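Local coordinates for protein deoxyhypusine hydroxylase (PDB 4D50) that hydroxylates the deoxyhypusine side chain of translation initiation factor eIF5A at a two-iron, peroxide-forming centre, completing the hypusine modification, at residues Q50-D53 with L59-E62; R182-L187 with L197-G202; A261-H266 with E276-A281. All coordinates share one frame; numbering follows the deposited sequence.

In the fold
The three contacts follow one another along the all-helical chain, each closing its own short loop, with none enclosing or crossing another. Contact 1 comes first and folds the turn after helix 42-50 back on the start of helix 57-70. Contact 2 pairs helices 177-190 and 193-201 within the third HEAT-like repeat, about 29 Å from contact 1 between centres and on the opposite side of the chain's centre. Contact 3 joins helices 257-265 and 272-289 near the C terminus. Although far from contact 1 in sequence, it comes within about 5 Å of it between nearest atoms: S56 OG, hydrogen-bonded to both L59 N and E276 OE1, links the C-terminal helix to the N-terminal half.

Contact 1 (Q50-D53 with L59-E62); sequences QAFD and LKHE. With FE (Fe (III) ion), chain D; PER (peroxide ion), chain E.
F52 and K60 meet where the turn after helix 42-50 rests on the helix that carries H61, an iron ligand of the diiron centre, at the start of the first HEAT-like repeat. The contact has no hydrogen bond across it and joins carbon to backbone oxygen in both directions. CE1 of the F52 ring approaches K60 O obliquely at 3.2 Å, and CD1 lies 4.2 Å from K60 CB. In return, K60 lays its aliphatic chain along the turn, with CD 3.3 Å from F52 O and CG near A51 O. The bend at chi3 (-72°) turns the end of the chain away from F52 O, to where NZ forms a salt bridge with E89, so the buried lysine brings its charge to a carboxylate while its methylenes fill the contact.

One residue on, H61 points the other way. Its NE2 binds iron at 2.3 Å, and peroxide O2 holds the same metal at 2.2 Å; two waters together with H245 and E246 complete the site. Peroxide O1 lies 3.1 Å from H61 CD2. On the other ring nitrogen, ND1 is hydrogen-bonded to L58 O, a second-shell grip that, with the metal bond, fixes the rotation of the imidazole. The first torsion, 107°, is far from a staggered value, consistent with a ring drawn into place by these two bonds. The H245 ring meets it almost perpendicularly, with the planes at about 85°.

Several helices surround the contact. F52 also packs on L63, A64 and L67 further along helix 57-70, and A51 touches L19 of helix 3-20. L59 reaches R29 on helix 26-39, whereas K60 and H61 lean on V92 of helix 90-103.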
ATOM      1  N   GLN A  50       9.754  -1.113  15.939  1.00 14.54           N
ATOM      2  CA  GLN A  50      11.119  -1.601  16.096  1.00 16.47           C
ATOM      3  C   GLN A  50      11.716  -2.092  14.776  1.00 16.32           C
ATOM      4  O   GLN A  50      12.894  -1.904  14.528  1.00 15.74           O
ATOM      5  CB  GLN A  50      11.200  -2.654  17.214  1.00 18.99           C
ATOM      6  CG  GLN A  50      12.610  -3.113  17.624  1.00 21.30           C
ATOM      7  CD  GLN A  50      12.576  -4.187  18.726  1.00 23.87           C
ATOM      8  OE1 GLN A  50      11.751  -4.137  19.603  1.00 24.50           O
ATOM      9  NE2 GLN A  50      13.404  -5.224  18.592  1.00 27.02           N
ATOM     10  N   ALA A  51      10.907  -2.688  13.927  1.00 15.72           N
ATOM     11  CA  ALA A  51      11.403  -3.173  12.606  1.00 16.98           C
ATOM     12  C   ALA A  51      11.816  -2.122  11.597  1.00 18.79           C
ATOM     13  O   ALA A  51      12.409  -2.485  10.546  1.00 19.38           O
ATOM     14  CB  ALA A  51      10.389  -4.132  12.002  1.00 17.20           C
ATOM     15  N   PHE A  52      11.550  -0.830  11.817  1.00 17.89           N
ATOM     16  CA  PHE A  52      12.079   0.197  10.900  1.00 20.70           C
ATOM     17  C   PHE A  52      13.629   0.242  10.772  1.00 22.37           C
ATOM     18  O   PHE A  52      14.152   1.039   9.958  1.00 26.25           O
ATOM     19  CB  PHE A  52      11.516   1.592  11.217  1.00 19.55           C
ATOM     20  CG  PHE A  52      10.106   1.799  10.697  1.00 16.85           C
ATOM     21  CD1 PHE A  52       9.839   1.906   9.318  1.00 16.12           C
ATOM     22  CD2 PHE A  52       9.035   1.852  11.574  1.00 16.88           C
ATOM     23  CE1 PHE A  52       8.517   2.070   8.879  1.00 16.20           C
ATOM     24  CE2 PHE A  52       7.711   2.063  11.135  1.00 16.34           C
ATOM     25  CZ  PHE A  52       7.454   2.172   9.769  1.00 14.49           C
ATOM     26  N   ASP A  53      14.302  -0.561  11.607  1.00 25.78           N
ATOM     27  CA  ASP A  53      15.773  -0.732  11.643  1.00 27.13           C
ATOM     28  C   ASP A  53      16.249  -1.458  10.393  1.00 23.74           C
ATOM     29  O   ASP A  53      17.329  -1.210   9.894  1.00 23.01           O
ATOM     30  CB  ASP A  53      16.194  -1.551  12.887  1.00 32.27           C
ATOM     31  CG  ASP A  53      17.661  -1.274  13.340  1.00 39.20           C
ATOM     32  OD1 ASP A  53      18.387  -0.511  12.644  1.00 36.86           O
ATOM     33  OD2 ASP A  53      18.084  -1.813  14.415  1.00 40.60           O
ATOM     34  N   LEU A  59      10.097  -4.418   3.249  1.00  9.56           N
ATOM     35  CA  LEU A  59       9.530  -4.687   4.570  1.00 10.70           C
ATOM     36  C   LEU A  59       9.177  -3.375   5.267  1.00  9.63           C
ATOM     37  O   LEU A  59       8.092  -3.216   5.776  1.00  9.38           O
ATOM     38  CB  LEU A  59      10.484  -5.544   5.410  1.00 10.92           C
ATOM     39  CG  LEU A  59       9.913  -5.905   6.781  1.00 11.95           C
ATOM     40  CD1 LEU A  59       8.654  -6.736   6.777  1.00 13.10           C
ATOM     41  CD2 LEU A  59      11.052  -6.650   7.552  1.00 13.49           C
ATOM     42  N   LYS A  60      10.085  -2.392   5.252  1.00  9.30           N
ATOM     43  CA  LYS A  60       9.860  -1.153   6.002  1.00  9.75           C
ATOM     44  C   LYS A  60       8.619  -0.367   5.558  1.00 10.25           C
ATOM     45  O   LYS A  60       7.881   0.173   6.373  1.00 11.10           O
ATOM     46  CB  LYS A  60      11.063  -0.246   5.922  1.00 10.86           C
ATOM     47  CG  LYS A  60      12.254  -0.681   6.765  1.00 11.46           C
ATOM     48  CD  LYS A  60      13.347   0.393   6.785  1.00 13.32           C
ATOM     49  CE  LYS A  60      14.056   0.491   5.465  1.00 15.14           C
ATOM     50  NZ  LYS A  60      15.267   1.339   5.489  1.00 18.34           N
ATOM     51  N   HIS A  61       8.379  -0.348   4.280  1.00 12.20           N
ATOM     52  CA  HIS A  61       7.206   0.338   3.752  1.00 11.90           C
ATOM     53  C   HIS A  61       5.921  -0.416   4.085  1.00 12.32           C
ATOM     54  O   HIS A  61       4.885   0.225   4.350  1.00 11.77           O
ATOM     55  CB  HIS A  61       7.414   0.681   2.283  1.00 12.80           C
ATOM     56  CG  HIS A  61       6.615  -0.161   1.338  1.00 13.46           C
ATOM     57  ND1 HIS A  61       6.784  -1.521   1.224  1.00 14.53           N
ATOM     58  CD2 HIS A  61       5.597   0.184   0.511  1.00 13.65           C
ATOM     59  CE1 HIS A  61       5.947  -1.971   0.283  1.00 14.12           C
ATOM     60  NE2 HIS A  61       5.190  -0.953  -0.128  1.00 13.47           N
ATOM     61  N   GLU A  62       5.985  -1.743   4.215  1.00 11.19           N
ATOM     62  CA  GLU A  62       4.799  -2.539   4.667  1.00 11.79           C
ATOM     63  C   GLU A  62       4.483  -2.226   6.177  1.00 10.66           C
ATOM     64  O   GLU A  62       3.320  -2.196   6.632  1.00  9.12           O
ATOM     65  CB  GLU A  62       5.070  -3.998   4.472  1.00 14.51           C
ATOM     66  CG  GLU A  62       3.916  -4.853   3.983  1.00 19.21           C
ATOM     67  CD  GLU A  62       3.625  -4.607   2.511  1.00 23.37           C
ATOM     68  OE1 GLU A  62       4.545  -4.664   1.671  1.00 31.92           O
ATOM     69  OE2 GLU A  62       2.479  -4.220   2.241  1.00 30.32           O
TER
HETATM   70 FE    FE D 302       4.089  -0.841  -2.182  1.00 16.41          FE
HETATM   71  O1  PER E 303       4.856   1.819  -2.062  1.00 21.40           O
HETATM   72  O2  PER E 303       5.309   0.738  -3.064  1.00 18.93           O
HETATM   73  O   HOH W   1       2.336   0.583  -1.429  1.00 26.36           O
HETATM   74  O   HOH W   2       2.784  -2.408  -1.473  1.00 13.42           O

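Contact 2 (R182-L187 with L197-G202); sequences RAMFAL and LALAEG
M184 is the first residue of 182-187 to reach the partner helix. Its CG presses on L199 CD2 at 3.5 Å, closer than usual van der Waals contact, and the two side chains cross at about a right angle. The same methyl lies 3.7 Å from M184 O, so L199 CD2 fits against both the methylene and the backbone of one residue. The methionine's first torsion (chi1 -166°) allows this, setting CG beside the carbonyl carbon, where one methyl can meet both CG and O.

Nearly one turn later comes L187, whose CB lies 3.8 Å from L199 CG. Here the two leucines slide past each other in opposite directions, and L187 CD2 reaches A198 CB at a looser 4.4 Å. L199 thus wedges between M184 and L187, and the four touching side chains are buried and apolar. Replacing L199 with an alanine would probably open a gap between M184 CG and L187 CB and leave both without their main partner across the pair.

The short helical segments run nearly antiparallel, at 149° with axes 10.2 Å apart, as expected for the helical hairpin of a HEAT-like repeat. M184 continues onto E213 and V214 of helix 208-221 and onto L170 of helix 163-171, while L187 packs against L166 of the latter, so both helices 208-221 and 163-171 pack against the first helix of the pair.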
ATOM      1  N   ARG A 182      -9.841   9.566  -6.761  1.00  8.71           N
ATOM      2  CA  ARG A 182     -11.228   9.216  -6.434  1.00  7.71           C
ATOM      3  C   ARG A 182     -11.880   8.351  -7.555  1.00  7.17           C
ATOM      4  O   ARG A 182     -12.659   7.447  -7.299  1.00  6.56           O
ATOM      5  CB  ARG A 182     -12.041  10.548  -6.225  1.00  7.44           C
ATOM      6  CG  ARG A 182     -11.655  11.283  -4.979  1.00  7.54           C
ATOM      7  CD  ARG A 182     -12.737  12.243  -4.480  1.00  7.72           C
ATOM      8  NE  ARG A 182     -13.985  11.569  -4.192  1.00  8.48           N
ATOM      9  CZ  ARG A 182     -15.113  12.225  -3.923  1.00 10.43           C
ATOM     10  NH1 ARG A 182     -15.115  13.559  -3.937  1.00 12.49           N
ATOM     11  NH2 ARG A 182     -16.223  11.557  -3.731  1.00 12.25           N
ATOM     12  N   ALA A 183     -11.526   8.650  -8.792  1.00  6.69           N
ATOM     13  CA  ALA A 183     -12.085   7.983  -9.969  1.00  6.25           C
ATOM     14  C   ALA A 183     -11.465   6.574 -10.011  1.00  6.52           C
ATOM     15  O   ALA A 183     -12.150   5.626 -10.310  1.00  6.43           O
ATOM     16  CB  ALA A 183     -11.697   8.746 -11.199  1.00  6.48           C
ATOM     17  N   MET A 184     -10.254   6.464  -9.548  1.00  7.65           N
ATOM     18  CA  MET A 184      -9.504   5.188  -9.503  1.00  6.68           C
ATOM     19  C   MET A 184     -10.216   4.230  -8.505  1.00  6.70           C
ATOM     20  O   MET A 184     -10.488   3.071  -8.827  1.00  5.98           O
ATOM     21  CB  MET A 184      -8.042   5.374  -9.060  1.00  8.12           C
ATOM     22  CG  MET A 184      -7.165   4.163  -9.321  1.00  8.16           C
ATOM     23  SD  MET A 184      -5.572   4.403  -8.438  1.00  9.06           S
ATOM     24  CE  MET A 184      -4.860   5.765  -9.287  1.00  7.70           C
ATOM     25  N   PHE A 185     -10.550   4.712  -7.305  1.00  7.36           N
ATOM     26  CA  PHE A 185     -11.239   3.881  -6.340  1.00  7.60           C
ATOM     27  C   PHE A 185     -12.634   3.598  -6.750  1.00  6.69           C
ATOM     28  O   PHE A 185     -13.122   2.472  -6.507  1.00  5.82           O
ATOM     29  CB  PHE A 185     -11.132   4.443  -4.907  1.00  8.50           C
ATOM     30  CG  PHE A 185      -9.750   4.373  -4.413  1.00 10.17           C
ATOM     31  CD1 PHE A 185      -9.166   3.137  -4.149  1.00 11.22           C
ATOM     32  CD2 PHE A 185      -8.991   5.523  -4.291  1.00 12.14           C
ATOM     33  CE1 PHE A 185      -7.838   3.043  -3.782  1.00 12.73           C
ATOM     34  CE2 PHE A 185      -7.636   5.393  -3.995  1.00 13.96           C
ATOM     35  CZ  PHE A 185      -7.090   4.155  -3.804  1.00 12.39           C
ATOM     36  N   ALA A 186     -13.320   4.550  -7.421  1.00  7.93           N
ATOM     37  CA  ALA A 186     -14.654   4.233  -7.983  1.00  7.71           C
ATOM     38  C   ALA A 186     -14.625   3.158  -9.063  1.00  7.64           C
ATOM     39  O   ALA A 186     -15.517   2.332  -9.121  1.00  7.85           O
ATOM     40  CB  ALA A 186     -15.312   5.480  -8.550  1.00  7.53           C
ATOM     41  N   LEU A 187     -13.561   3.104  -9.800  1.00  9.08           N
ATOM     42  CA  LEU A 187     -13.368   2.075 -10.895  1.00  9.24           C
ATOM     43  C   LEU A 187     -13.215   0.725 -10.268  1.00  9.37           C
ATOM     44  O   LEU A 187     -13.830  -0.205 -10.687  1.00  9.68           O
ATOM     45  CB  LEU A 187     -12.219   2.450 -11.786  1.00  9.70           C
ATOM     46  CG  LEU A 187     -12.562   3.494 -12.848  1.00  9.47           C
ATOM     47  CD1 LEU A 187     -11.308   4.147 -13.391  1.00  9.51           C
ATOM     48  CD2 LEU A 187     -13.411   2.920 -13.926  1.00 10.33           C
ATOM     49  N   LEU A 197      -9.641  -2.928 -17.307  1.00 10.26           N
ATOM     50  CA  LEU A 197      -8.854  -2.377 -18.386  1.00 11.89           C
ATOM     51  C   LEU A 197      -8.740  -0.885 -18.408  1.00 10.28           C
ATOM     52  O   LEU A 197      -7.755  -0.337 -18.925  1.00 10.74           O
ATOM     53  CB  LEU A 197      -9.426  -2.939 -19.706  1.00 12.95           C
ATOM     54  CG  LEU A 197      -9.600  -4.434 -19.822  1.00 16.96           C
ATOM     55  CD1 LEU A 197     -10.382  -4.679 -21.096  1.00 16.61           C
ATOM     56  CD2 LEU A 197      -8.234  -5.116 -19.915  1.00 19.48           C
ATOM     57  N   ALA A 198      -9.788  -0.153 -17.969  1.00  9.71           N
ATOM     58  CA  ALA A 198      -9.681   1.256 -17.826  1.00  9.01           C
ATOM     59  C   ALA A 198      -8.564   1.624 -16.767  1.00  8.25           C
ATOM     60  O   ALA A 198      -7.705   2.420 -17.019  1.00  8.70           O
ATOM     61  CB  ALA A 198     -10.998   1.844 -17.444  1.00  9.73           C
ATOM     62  N   LEU A 199      -8.585   0.907 -15.658  1.00  8.33           N
ATOM     63  CA  LEU A 199      -7.563   1.049 -14.618  1.00  8.67           C
ATOM     64  C   LEU A 199      -6.175   0.819 -15.254  1.00  8.89           C
ATOM     65  O   LEU A 199      -5.239   1.618 -15.070  1.00  9.05           O
ATOM     66  CB  LEU A 199      -7.857   0.111 -13.457  1.00  8.90           C
ATOM     67  CG  LEU A 199      -8.879   0.690 -12.480  1.00  8.69           C
ATOM     68  CD1 LEU A 199      -9.364  -0.404 -11.562  1.00  9.59           C
ATOM     69  CD2 LEU A 199      -8.359   1.829 -11.584  1.00  8.78           C
ATOM     70  N   ALA A 200      -6.081  -0.243 -16.062  1.00  9.60           N
ATOM     71  CA  ALA A 200      -4.771  -0.715 -16.542  1.00 10.63           C
ATOM     72  C   ALA A 200      -4.161   0.323 -17.474  1.00 10.32           C
ATOM     73  O   ALA A 200      -2.948   0.385 -17.545  1.00 11.36           O
ATOM     74  CB  ALA A 200      -4.835  -2.065 -17.193  1.00 10.13           C
ATOM     75  N   GLU A 201      -4.991   1.104 -18.154  1.00  9.92           N
ATOM     76  CA  GLU A 201      -4.505   2.259 -18.959  1.00 10.73           C
ATOM     77  C   GLU A 201      -3.762   3.218 -18.093  1.00 10.57           C
ATOM     78  O   GLU A 201      -2.865   3.899 -18.563  1.00 11.56           O
ATOM     79  CB  GLU A 201      -5.622   2.959 -19.713  1.00 12.12           C
ATOM     80  CG  GLU A 201      -6.324   2.078 -20.735  1.00 13.35           C
ATOM     81  CD  GLU A 201      -7.461   2.815 -21.481  1.00 15.89           C
ATOM     82  OE1 GLU A 201      -7.199   3.831 -22.113  1.00 19.64           O
ATOM     83  OE2 GLU A 201      -8.591   2.345 -21.455  1.00 17.63           O
ATOM     84  N   GLY A 202      -4.100   3.316 -16.785  1.00  9.96           N
ATOM     85  CA  GLY A 202      -3.319   4.200 -15.952  1.00  9.81           C
ATOM     86  C   GLY A 202      -1.878   3.789 -15.707  1.00  9.46           C
ATOM     87  O   GLY A 202      -1.075   4.578 -15.202  1.00 10.03           O
TER

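Contact 3 (A261-H266 with E276-A281); sequences AALQAH and ESCEVA. With GAI (guanidine), chain F.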
ATOM      1  N   ALA A 261       4.115 -17.501 -13.350  1.00 16.51           N
ATOM      2  CA  ALA A 261       5.239 -17.545 -14.292  1.00 17.76           C
ATOM      3  C   ALA A 261       5.950 -16.208 -14.416  1.00 17.47           C
ATOM      4  O   ALA A 261       7.176 -16.164 -14.481  1.00 17.72           O
ATOM      5  CB  ALA A 261       4.782 -18.036 -15.668  1.00 19.01           C
ATOM      6  N   ALA A 262       5.200 -15.092 -14.446  1.00 19.21           N
ATOM      7  CA  ALA A 262       5.841 -13.756 -14.528  1.00 15.42           C
ATOM      8  C   ALA A 262       6.667 -13.425 -13.302  1.00 14.05           C
ATOM      9  O   ALA A 262       7.726 -12.830 -13.395  1.00 11.29           O
ATOM     10  CB  ALA A 262       4.793 -12.655 -14.793  1.00 16.86           C
ATOM     11  N   LEU A 263       6.159 -13.757 -12.129  1.00 12.76           N
ATOM     12  CA  LEU A 263       6.885 -13.524 -10.902  1.00 11.93           C
ATOM     13  C   LEU A 263       8.199 -14.372 -10.899  1.00 12.54           C
ATOM     14  O   LEU A 263       9.233 -13.908 -10.461  1.00 11.76           O
ATOM     15  CB  LEU A 263       6.041 -13.928  -9.708  1.00 10.71           C
ATOM     16  CG  LEU A 263       4.774 -13.085  -9.516  1.00 10.60           C
ATOM     17  CD1 LEU A 263       3.746 -13.719  -8.616  1.00 11.02           C
ATOM     18  CD2 LEU A 263       5.266 -11.782  -8.969  1.00 11.51           C
ATOM     19  N   GLN A 264       8.130 -15.625 -11.326  1.00 13.19           N
ATOM     20  CA  GLN A 264       9.365 -16.454 -11.318  1.00 15.54           C
ATOM     21  C   GLN A 264      10.351 -15.815 -12.263  1.00 14.94           C
ATOM     22  O   GLN A 264      11.548 -15.837 -12.022  1.00 13.97           O
ATOM     23  CB  GLN A 264       9.067 -17.897 -11.744  1.00 15.76           C
ATOM     24  CG  GLN A 264      10.264 -18.834 -11.941  1.00 18.49           C
ATOM     25  CD  GLN A 264      11.062 -18.966 -10.684  1.00 19.40           C
ATOM     26  OE1 GLN A 264      12.285 -19.211 -10.723  1.00 23.83           O
ATOM     27  NE2 GLN A 264      10.405 -18.819  -9.546  1.00 17.35           N
ATOM     28  N   ALA A 265       9.866 -15.303 -13.389  1.00 16.76           N
ATOM     29  CA  ALA A 265      10.745 -14.670 -14.368  1.00 15.56           C
ATOM     30  C   ALA A 265      11.565 -13.559 -13.761  1.00 15.65           C
ATOM     31  O   ALA A 265      12.656 -13.264 -14.221  1.00 17.16           O
ATOM     32  CB  ALA A 265       9.957 -14.151 -15.579  1.00 15.03           C
ATOM     33  N   HIS A 266      11.039 -12.887 -12.733  1.00 13.30           N
ATOM     34  CA  HIS A 266      11.711 -11.700 -12.189  1.00 13.37           C
ATOM     35  C   HIS A 266      12.295 -11.988 -10.805  1.00 13.75           C
ATOM     36  O   HIS A 266      12.774 -11.083 -10.135  1.00 17.66           O
ATOM     37  CB  HIS A 266      10.709 -10.488 -12.200  1.00 12.83           C
ATOM     38  CG  HIS A 266      10.354 -10.069 -13.579  1.00 11.36           C
ATOM     39  ND1 HIS A 266      11.146  -9.235 -14.331  1.00 12.96           N
ATOM     40  CD2 HIS A 266       9.385 -10.515 -14.423  1.00 11.42           C
ATOM     41  CE1 HIS A 266      10.695  -9.180 -15.568  1.00 12.32           C
ATOM     42  NE2 HIS A 266       9.597  -9.893 -15.640  1.00 13.35           N
ATOM     43  N   GLU A 276      12.247  -9.130  -3.925  1.00 10.05           N
ATOM     44  CA  GLU A 276      11.591  -9.545  -2.685  1.00 10.45           C
ATOM     45  C   GLU A 276      10.112  -9.621  -2.815  1.00  9.88           C
ATOM     46  O   GLU A 276       9.503 -10.528  -2.218  1.00  9.56           O
ATOM     47  CB  GLU A 276      11.971  -8.587  -1.574  1.00 10.37           C
ATOM     48  CG  GLU A 276      13.390  -8.764  -1.146  1.00 11.26           C
ATOM     49  CD  GLU A 276      13.815  -7.819  -0.014  1.00 13.16           C
ATOM     50  OE1 GLU A 276      13.084  -6.867   0.440  1.00 14.17           O
ATOM     51  OE2 GLU A 276      14.975  -8.079   0.433  1.00 12.73           O
ATOM     52  N   SER A 277       9.521  -8.734  -3.608  1.00 10.62           N
ATOM     53  CA  SER A 277       8.069  -8.877  -3.883  1.00 12.68           C
ATOM     54  C   SER A 277       7.752 -10.191  -4.565  1.00 11.43           C
ATOM     55  O   SER A 277       6.785 -10.880  -4.192  1.00 10.60           O
ATOM     56  CB  SER A 277       7.428  -7.716  -4.680  1.00 13.32           C
ATOM     57  OG  SER A 277       7.436  -6.599  -3.840  1.00 16.71           O
ATOM     58  N   CYS A 278       8.599 -10.592  -5.552  1.00 12.52           N
ATOM     59  CA  CYS A 278       8.359 -11.856  -6.248  1.00 11.96           C
ATOM     60  C   CYS A 278       8.511 -13.102  -5.339  1.00 12.10           C
ATOM     61  O   CYS A 278       7.698 -14.037  -5.383  1.00 10.85           O
ATOM     62  CB  CYS A 278       9.285 -11.951  -7.500  1.00 11.74           C
ATOM     63  SG  CYS A 278       9.002 -10.784  -8.787  1.00 13.61           S
ATOM     64  N   GLU A 279       9.550 -13.097  -4.513  1.00 12.86           N
ATOM     65  CA  GLU A 279       9.766 -14.064  -3.436  1.00 14.11           C
ATOM     66  C   GLU A 279       8.624 -14.299  -2.481  1.00 14.39           C
ATOM     67  O   GLU A 279       8.146 -15.426  -2.324  1.00 14.57           O
ATOM     68  CB  GLU A 279      11.013 -13.676  -2.632  1.00 15.95           C
ATOM     69  CG  GLU A 279      11.271 -14.600  -1.401  1.00 16.73           C
ATOM     70  CD  GLU A 279      12.435 -14.172  -0.522  1.00 19.72           C
ATOM     71  OE1 GLU A 279      13.196 -13.267  -0.884  1.00 19.85           O
ATOM     72  OE2 GLU A 279      12.583 -14.727   0.585  1.00 22.90           O
ATOM     73  N   VAL A 280       8.148 -13.218  -1.883  1.00 13.94           N
ATOM     74  CA  VAL A 280       7.044 -13.256  -0.985  1.00 14.05           C
ATOM     75  C   VAL A 280       5.787 -13.774  -1.703  1.00 13.46           C
ATOM     76  O   VAL A 280       5.083 -14.626  -1.143  1.00 12.66           O
ATOM     77  CB  VAL A 280       6.838 -11.874  -0.312  1.00 16.82           C
ATOM     78  CG1 VAL A 280       5.557 -11.830   0.505  1.00 18.08           C
ATOM     79  CG2 VAL A 280       8.047 -11.590   0.589  1.00 16.32           C
ATOM     80  N   ALA A 281       5.525 -13.301  -2.928  1.00 12.54           N
ATOM     81  CA  ALA A 281       4.321 -13.707  -3.683  1.00 13.78           C
ATOM     82  C   ALA A 281       4.364 -15.216  -3.976  1.00 14.84           C
ATOM     83  O   ALA A 281       3.357 -15.935  -3.719  1.00 16.99           O
ATOM     84  CB  ALA A 281       4.166 -12.900  -4.975  1.00 13.33           C
TER
HETATM   85  C   GAI F 404       9.539 -19.031  -4.088  1.00 21.30           C
HETATM   86  N1  GAI F 404       8.668 -19.745  -3.498  1.00 19.97           N
HETATM   87  N2  GAI F 404      10.034 -19.476  -5.216  1.00 22.04           N
HETATM   88  N3  GAI F 404       9.945 -17.840  -3.646  1.00 21.45           N
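H266 meets C278 through CB, 3.8 Å from SG, while its imidazole leads away from the second helix. At the edge of that ring, and in its plane, lies A262 O of the preceding turn; side chains of L234 and A235 from helix 227-235 and of R244 also touch the residue. A second flat group, a bound guanidine, lies by E279 of helix 272-289. Its N3 makes a weak hydrogen bond to E279 O, 3.3 Å long with an angle of 131° at the hydrogen, and the molecule is also hydrogen-bonded to D283 OD1.

Between the two helices, C278 carries most of the contact from its side. Its CB sits 3.5 Å from L263 O, and SG lies 3.6 Å from that same oxygen. With SG anti to the carbonyl carbon (chi1 -65°), the sulphur is also brought to 3.9 Å from L263 CD2. The leucine divides its two branches: CD2 faces the cysteine, whereas CD1 reaches A281 CB at 3.8 Å, one turn further along. L263 O also accepts a hydrogen bond from H266 N in the last turn of helix 257-265, so it serves the backbone while the cysteine packs against it.

L263 and S277 both touch A248 of helix 241-254, which carries iron ligands H245 and E246. S277 OG, hydrogen-bonded to H245 ND1 as well as V273 O, probably helps hold that iron ligand's ring. E276 forms a salt bridge with R272 and accepts a hydrogen bond from S56 OG. The chemistry is therefore two-sided: across the helix pair, contact rests on methyl groups, methylenes, a sulphur and one backbone carbonyl, while E276 and S277 direct their polar groups to other partners.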